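Local coordinates for protein type III secretion system effector HopBA1 (Pseudomonas syringae pv. aptata, PDB 5T09) that acts as a bacterial virulence factor recognized by the Arabidopsis disease resistance protein RBA1, whose self-association it enhances and which triggers plant cell death, at residues I23-G35 with K198-V210. Sequence-based numbering, arbitrary orientation.
With K (potassium ion), chain B.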
ATOM      1  N   ILE A  23     -21.961   3.853  -0.373  1.00146.68           N
ATOM      2  CA  ILE A  23     -20.719   3.175  -0.723  1.00110.31           C
ATOM      3  C   ILE A  23     -20.961   1.672  -0.827  1.00109.76           C
ATOM      4  O   ILE A  23     -21.897   1.143  -0.225  1.00 98.54           O
ATOM      5  CB  ILE A  23     -19.605   3.491   0.299  1.00 96.05           C
ATOM      6  CG1 ILE A  23     -19.996   3.014   1.700  1.00114.89           C
ATOM      7  CG2 ILE A  23     -19.307   4.984   0.318  1.00 93.28           C
ATOM      8  CD1 ILE A  23     -19.421   1.669   2.072  1.00130.43           C
ATOM      9  N   ASN A  24     -20.113   0.993  -1.595  1.00142.32           N
ATOM     10  CA  ASN A  24     -20.236  -0.438  -1.823  1.00118.33           C
ATOM     11  C   ASN A  24     -20.366  -1.179  -0.490  1.00 95.45           C
ATOM     12  O   ASN A  24     -19.477  -1.059   0.363  1.00 85.81           O
ATOM     13  CB  ASN A  24     -19.017  -0.943  -2.593  1.00 97.94           C
ATOM     14  CG  ASN A  24     -19.111  -2.420  -2.940  1.00 72.54           C
ATOM     15  OD1 ASN A  24     -19.626  -3.225  -2.165  1.00 67.30           O
ATOM     16  ND2 ASN A  24     -18.605  -2.781  -4.115  1.00 59.52           N
ATOM     17  N   PRO A  25     -21.439  -1.952  -0.280  1.00 89.99           N
ATOM     18  CA  PRO A  25     -21.603  -2.643   1.013  1.00 87.19           C
ATOM     19  C   PRO A  25     -20.474  -3.602   1.367  1.00 84.84           C
ATOM     20  O   PRO A  25     -20.406  -4.037   2.524  1.00 71.66           O
ATOM     21  CB  PRO A  25     -22.932  -3.393   0.845  1.00 86.56           C
ATOM     22  CG  PRO A  25     -23.674  -2.615  -0.179  1.00 85.37           C
ATOM     23  CD  PRO A  25     -22.635  -2.095  -1.128  1.00 85.11           C
ATOM     24  N   SER A  26     -19.600  -3.958   0.424  1.00 93.47           N
ATOM     25  CA  SER A  26     -18.434  -4.765   0.768  1.00 86.35           C
ATOM     26  C   SER A  26     -17.354  -3.941   1.455  1.00 76.92           C
ATOM     27  O   SER A  26     -16.489  -4.509   2.134  1.00 69.46           O
ATOM     28  CB  SER A  26     -17.860  -5.432  -0.484  1.00 75.86           C
ATOM     29  OG  SER A  26     -17.333  -4.471  -1.382  1.00 72.37           O
ATOM     30  N   ILE A  27     -17.385  -2.620   1.294  1.00 82.92           N
ATOM     31  CA  ILE A  27     -16.482  -1.719   1.997  1.00 74.06           C
ATOM     32  C   ILE A  27     -17.148  -1.380   3.328  1.00 80.27           C
ATOM     33  O   ILE A  27     -18.098  -0.595   3.381  1.00 75.07           O
ATOM     34  CB  ILE A  27     -16.181  -0.465   1.174  1.00 63.34           C
ATOM     35  CG1 ILE A  27     -15.604  -0.851  -0.192  1.00 57.65           C
ATOM     36  CG2 ILE A  27     -15.193   0.434   1.916  1.00 62.39           C
ATOM     37  CD1 ILE A  27     -15.575   0.285  -1.188  1.00 56.56           C
ATOM     38  N   ASN A  28     -16.659  -1.990   4.403  1.00 63.34           N
ATOM     39  CA  ASN A  28     -17.163  -1.736   5.747  1.00 67.93           C
ATOM     40  C   ASN A  28     -16.269  -0.695   6.409  1.00 61.52           C
ATOM     41  O   ASN A  28     -15.080  -0.945   6.629  1.00 58.77           O
ATOM     42  CB  ASN A  28     -17.201  -3.022   6.572  1.00 75.82           C
ATOM     43  CG  ASN A  28     -18.203  -4.030   6.037  1.00 84.55           C
ATOM     44  OD1 ASN A  28     -19.370  -4.031   6.431  1.00 90.67           O
ATOM     45  ND2 ASN A  28     -17.750  -4.895   5.136  1.00 81.56           N
ATOM     46  N   VAL A  29     -16.838   0.466   6.717  1.00 67.89           N
ATOM     47  CA  VAL A  29     -16.091   1.588   7.273  1.00 72.31           C
ATOM     48  C   VAL A  29     -16.462   1.691   8.747  1.00 80.70           C
ATOM     49  O   VAL A  29     -17.529   2.205   9.099  1.00 89.03           O
ATOM     50  CB  VAL A  29     -16.380   2.895   6.525  1.00 70.09           C
ATOM     51  CG1 VAL A  29     -15.528   4.028   7.086  1.00 65.20           C
ATOM     52  CG2 VAL A  29     -16.122   2.722   5.033  1.00 68.00           C
ATOM     53  N   ARG A  30     -15.574   1.201   9.616  1.00 79.45           N
ATOM     54  CA  ARG A  30     -15.759   1.246  11.061  1.00 90.12           C
ATOM     55  C   ARG A  30     -14.963   2.404  11.643  1.00101.33           C
ATOM     56  O   ARG A  30     -13.787   2.569  11.290  1.00 91.42           O
ATOM     57  CB  ARG A  30     -15.304  -0.070  11.688  1.00 84.14           C
ATOM     58  CG  ARG A  30     -15.673  -0.233  13.153  1.00 88.98           C
ATOM     59  CD  ARG A  30     -15.856  -1.701  13.529  1.00101.73           C
ATOM     60  NE  ARG A  30     -16.963  -2.328  12.808  1.00107.31           N
ATOM     61  CZ  ARG A  30     -17.446  -3.539  13.075  1.00127.18           C
ATOM     62  NH1 ARG A  30     -16.929  -4.269  14.054  1.00137.22           N
ATOM     63  NH2 ARG A  30     -18.456  -4.020  12.362  1.00134.72           N
ATOM     64  N   PRO A  31     -15.538   3.235  12.511  1.00104.80           N
ATOM     65  CA  PRO A  31     -14.775   4.354  13.083  1.00103.97           C
ATOM     66  C   PRO A  31     -13.480   3.871  13.711  1.00 89.00           C
ATOM     67  O   PRO A  31     -13.489   2.908  14.494  1.00 80.51           O
ATOM     68  CB  PRO A  31     -15.732   4.930  14.135  1.00121.79           C
ATOM     69  CG  PRO A  31     -17.084   4.601  13.614  1.00122.41           C
ATOM     70  CD  PRO A  31     -16.950   3.267  12.930  1.00114.98           C
ATOM     71  N   PRO A  32     -12.350   4.515  13.401  1.00 89.18           N
ATOM     72  CA  PRO A  32     -11.049   3.993  13.846  1.00106.70           C
ATOM     73  C   PRO A  32     -11.033   3.628  15.325  1.00120.07           C
ATOM     74  O   PRO A  32     -11.579   4.341  16.171  1.00102.63           O
ATOM     75  CB  PRO A  32     -10.089   5.146  13.538  1.00 94.04           C
ATOM     76  CG  PRO A  32     -10.706   5.834  12.383  1.00 66.82           C
ATOM     77  CD  PRO A  32     -12.196   5.733  12.583  1.00 69.72           C
ATOM     78  N   ARG A  33     -10.381   2.505  15.629  1.00131.89           N
ATOM     79  CA  ARG A  33     -10.350   1.955  16.984  1.00138.18           C
ATOM     80  C   ARG A  33      -9.116   2.449  17.744  1.00131.90           C
ATOM     81  O   ARG A  33      -8.266   1.677  18.187  1.00132.39           O
ATOM     82  CB  ARG A  33     -10.379   0.431  16.933  1.00137.19           C
ATOM     83  CG  ARG A  33     -11.440  -0.171  16.017  1.00130.41           C
ATOM     84  CD  ARG A  33     -11.281  -1.686  15.946  1.00127.63           C
ATOM     85  NE  ARG A  33     -12.219  -2.318  15.022  1.00126.63           N
ATOM     86  CZ  ARG A  33     -12.224  -3.618  14.736  1.00120.25           C
ATOM     87  NH1 ARG A  33     -11.340  -4.430  15.302  1.00113.35           N
ATOM     88  NH2 ARG A  33     -13.111  -4.112  13.885  1.00131.95           N
ATOM     89  N   GLY A  34      -9.028   3.768  17.892  1.00125.33           N
ATOM     90  CA  GLY A  34      -7.972   4.365  18.689  1.00103.29           C
ATOM     91  C   GLY A  34      -6.628   4.465  17.995  1.00 82.09           C
ATOM     92  O   GLY A  34      -6.458   5.257  17.064  1.00 84.65           O
ATOM     93  N   GLY A  35      -5.664   3.663  18.444  1.00 74.66           N
ATOM     94  CA  GLY A  35      -4.296   3.770  17.991  1.00 70.48           C
ATOM     95  C   GLY A  35      -4.125   3.558  16.499  1.00 69.50           C
ATOM     96  O   GLY A  35      -5.062   3.186  15.788  1.00 63.52           O
ATOM     97  N   LYS A 198     -14.094   6.712  -2.732  1.00 57.83           N
ATOM     98  CA  LYS A 198     -15.063   6.553  -1.653  1.00 66.35           C
ATOM     99  C   LYS A 198     -16.179   5.596  -2.049  1.00 65.98           C
ATOM    100  O   LYS A 198     -16.500   4.658  -1.312  1.00 71.57           O
ATOM    101  CB  LYS A 198     -15.642   7.912  -1.260  1.00 75.61           C
ATOM    102  CG  LYS A 198     -16.648   7.842  -0.117  1.00 88.58           C
ATOM    103  CD  LYS A 198     -17.196   9.212   0.236  1.00103.93           C
ATOM    104  CE  LYS A 198     -18.212   9.123   1.364  1.00119.04           C
ATOM    105  NZ  LYS A 198     -18.869  10.432   1.637  1.00126.77           N
ATOM    106  N   THR A 199     -16.782   5.817  -3.216  1.00 70.83           N
ATOM    107  CA  THR A 199     -17.980   5.067  -3.582  1.00 79.94           C
ATOM    108  C   THR A 199     -17.652   3.611  -3.893  1.00 74.42           C
ATOM    109  O   THR A 199     -18.317   2.696  -3.390  1.00 73.90           O
ATOM    110  CB  THR A 199     -18.669   5.733  -4.774  1.00 82.70           C
ATOM    111  OG1 THR A 199     -17.799   5.707  -5.913  1.00 91.97           O
ATOM    112  CG2 THR A 199     -19.022   7.179  -4.445  1.00 80.62           C
ATOM    113  N   ASP A 200     -16.623   3.369  -4.714  1.00 65.19           N
ATOM    114  CA  ASP A 200     -16.373   2.023  -5.219  1.00 70.65           C
ATOM    115  C   ASP A 200     -14.898   1.628  -5.174  1.00 67.59           C
ATOM    116  O   ASP A 200     -14.495   0.701  -5.886  1.00 60.42           O
ATOM    117  CB  ASP A 200     -16.887   1.901  -6.658  1.00 89.19           C
ATOM    118  CG  ASP A 200     -17.733   0.662  -6.873  1.00104.51           C
ATOM    119  OD1 ASP A 200     -17.411  -0.392  -6.285  1.00106.72           O
ATOM    120  OD2 ASP A 200     -18.724   0.744  -7.627  1.00112.74           O
ATOM    121  N   GLY A 201     -14.086   2.286  -4.351  1.00 68.47           N
ATOM    122  CA  GLY A 201     -12.671   1.996  -4.296  1.00 63.28           C
ATOM    123  C   GLY A 201     -11.930   2.632  -5.455  1.00 50.03           C
ATOM    124  O   GLY A 201     -12.505   3.386  -6.245  1.00 59.19           O
ATOM    125  N   PRO A 202     -10.635   2.339  -5.584  1.00 44.00           N
ATOM    126  CA  PRO A 202      -9.843   2.976  -6.643  1.00 42.23           C
ATOM    127  C   PRO A 202     -10.406   2.684  -8.026  1.00 50.29           C
ATOM    128  O   PRO A 202     -11.027   1.648  -8.265  1.00 49.50           O
ATOM    129  CB  PRO A 202      -8.450   2.363  -6.465  1.00 39.29           C
ATOM    130  CG  PRO A 202      -8.410   1.921  -5.037  1.00 41.62           C
ATOM    131  CD  PRO A 202      -9.810   1.464  -4.733  1.00 41.73           C
ATOM    132  N   LYS A 203     -10.175   3.619  -8.944  1.00 49.06           N
ATOM    133  CA  LYS A 203     -10.641   3.448 -10.313  1.00 51.74           C
ATOM    134  C   LYS A 203      -9.887   2.310 -10.990  1.00 46.56           C
ATOM    135  O   LYS A 203      -8.671   2.166 -10.830  1.00 42.52           O
ATOM    136  CB  LYS A 203     -10.461   4.744 -11.103  1.00 70.48           C
ATOM    137  CG  LYS A 203     -10.888   4.638 -12.562  1.00 98.34           C
ATOM    138  CD  LYS A 203     -11.146   6.004 -13.186  1.00126.93           C
ATOM    139  CE  LYS A 203      -9.893   6.863 -13.221  1.00149.24           C
ATOM    140  NZ  LYS A 203     -10.142   8.174 -13.885  1.00168.71           N
ATOM    141  N   ASP A 204     -10.621   1.501 -11.752  1.00 49.29           N
ATOM    142  CA  ASP A 204     -10.078   0.338 -12.456  1.00 53.67           C
ATOM    143  C   ASP A 204      -9.483  -0.695 -11.507  1.00 47.73           C
ATOM    144  O   ASP A 204      -8.653  -1.508 -11.922  1.00 42.46           O
ATOM    145  CB  ASP A 204      -9.028   0.753 -13.493  1.00 53.00           C
ATOM    146  CG  ASP A 204      -9.618   1.567 -14.629  1.00 57.33           C
ATOM    147  OD1 ASP A 204     -10.758   1.274 -15.041  1.00 67.78           O
ATOM    148  OD2 ASP A 204      -8.941   2.501 -15.108  1.00 55.67           O
HETATM  149  N   MSE A 205      -9.883  -0.683 -10.237  1.00 45.53           N
HETATM  150  CA  MSE A 205      -9.444  -1.703  -9.287  1.00 41.60           C
HETATM  151  C   MSE A 205     -10.637  -2.223  -8.488  1.00 49.01           C
HETATM  152  O   MSE A 205     -11.708  -1.620  -8.498  1.00 54.48           O
HETATM  153  CB  MSE A 205      -8.367  -1.146  -8.345  1.00 39.08           C
HETATM  154  CG  MSE A 205      -7.248  -0.394  -9.065  1.00 44.28           C
HETATM  155 SE   MSE A 205      -5.774   0.154  -7.900  1.00 45.90          SE
HETATM  156  CE  MSE A 205      -4.904  -1.585  -7.715  1.00 38.52           C
ATOM    157  N   ARG A 206     -10.448  -3.347  -7.800  1.00 42.27           N
ATOM    158  CA  ARG A 206     -11.539  -3.960  -7.062  1.00 45.35           C
ATOM    159  C   ARG A 206     -11.951  -3.081  -5.879  1.00 46.54           C
ATOM    160  O   ARG A 206     -11.111  -2.407  -5.274  1.00 44.37           O
ATOM    161  CB  ARG A 206     -11.132  -5.334  -6.546  1.00 47.26           C
ATOM    162  CG  ARG A 206     -10.783  -6.336  -7.624  1.00 53.73           C
ATOM    163  CD  ARG A 206      -9.960  -7.463  -7.032  1.00 54.98           C
ATOM    164  NE  ARG A 206      -8.657  -6.983  -6.585  1.00 56.91           N
ATOM    165  CZ  ARG A 206      -7.825  -7.673  -5.813  1.00 52.23           C
ATOM    166  NH1 ARG A 206      -8.151  -8.887  -5.392  1.00 62.14           N
ATOM    167  NH2 ARG A 206      -6.662  -7.146  -5.467  1.00 44.99           N
ATOM    168  N   PRO A 207     -13.233  -3.089  -5.512  1.00 49.42           N
ATOM    169  CA  PRO A 207     -13.661  -2.309  -4.344  1.00 51.85           C
ATOM    170  C   PRO A 207     -12.915  -2.738  -3.088  1.00 52.11           C
ATOM    171  O   PRO A 207     -12.680  -3.924  -2.856  1.00 50.96           O
ATOM    172  CB  PRO A 207     -15.161  -2.611  -4.238  1.00 61.23           C
ATOM    173  CG  PRO A 207     -15.556  -3.113  -5.581  1.00 68.40           C
ATOM    174  CD  PRO A 207     -14.356  -3.815  -6.127  1.00 56.09           C
ATOM    175  N   GLY A 208     -12.541  -1.755  -2.279  1.00 50.29           N
ATOM    176  CA  GLY A 208     -11.866  -2.037  -1.026  1.00 48.79           C
ATOM    177  C   GLY A 208     -11.824  -0.800  -0.159  1.00 49.26           C
ATOM    178  O   GLY A 208     -12.077   0.319  -0.615  1.00 52.31           O
ATOM    179  N   LEU A 209     -11.499  -1.024   1.109  1.00 54.38           N
ATOM    180  CA  LEU A 209     -11.328   0.060   2.067  1.00 54.03           C
ATOM    181  C   LEU A 209      -9.994   0.748   1.801  1.00 48.24           C
ATOM    182  O   LEU A 209      -8.944   0.100   1.815  1.00 44.31           O
ATOM    183  CB  LEU A 209     -11.395  -0.498   3.490  1.00 65.69           C
ATOM    184  CG  LEU A 209     -11.462   0.441   4.702  1.00 70.73           C
ATOM    185  CD1 LEU A 209     -10.102   1.029   5.050  1.00 63.08           C
ATOM    186  CD2 LEU A 209     -12.477   1.542   4.470  1.00 78.80           C
ATOM    187  N   VAL A 210     -10.032   2.056   1.547  1.00 45.48           N
ATOM    188  CA  VAL A 210      -8.838   2.835   1.238  1.00 45.63           C
ATOM    189  C   VAL A 210      -8.454   3.648   2.465  1.00 51.46           C
ATOM    190  O   VAL A 210      -9.297   4.339   3.051  1.00 49.67           O
ATOM    191  CB  VAL A 210      -9.063   3.752   0.024  1.00 43.47           C
ATOM    192  CG1 VAL A 210      -7.810   4.569  -0.265  1.00 43.98           C
ATOM    193  CG2 VAL A 210      -9.454   2.930  -1.196  1.00 42.06           C
TER
HETATM  194  K     K B 301     -13.433   0.413  -8.325  1.00 51.21           K
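An Asx turn at Asn-24, nested in a type I beta turn from Asn-24 to Ile-27, docks the first ordered residues of HopBA1 on a potassium-binding loop, an example of how one asparagine can serve two segments at once. Its backbone N donates to Thr-199 O at 3.1 Å, while OD1 turns back to accept from both Ser-26 N and Ser-26 OG on the same face of the amide. These two bonds limit rotation of the amide. With CG anti to the backbone N (chi1 -177°), ND2 lies against Pro-207 CG and makes a weak but straight bond of 3.4 Å to Asp-200 OD1, amide and carboxylate planes 78° apart. The main-chain O of that same Asp-200 binds the potassium ion at 2.7 Å, together with Pro-202 O and Met-205 O. At the end of the turn, the buried Ile-27 splits its branches: CD1 comes within 3.5 Å of Gly-208 O and also meets Pro-207 CB, whereas CG2 packs on Leu-209 CD2 at 3.9 Å. Val-29 CG2 touches that same methyl, the two side chains crossing at about a right angle. Leu-209 opens strand 209-214, bonds through its backbone to strand 49-54 alongside, and rests on Ala-43 of helix 36-46, into which residues 23-35 lead.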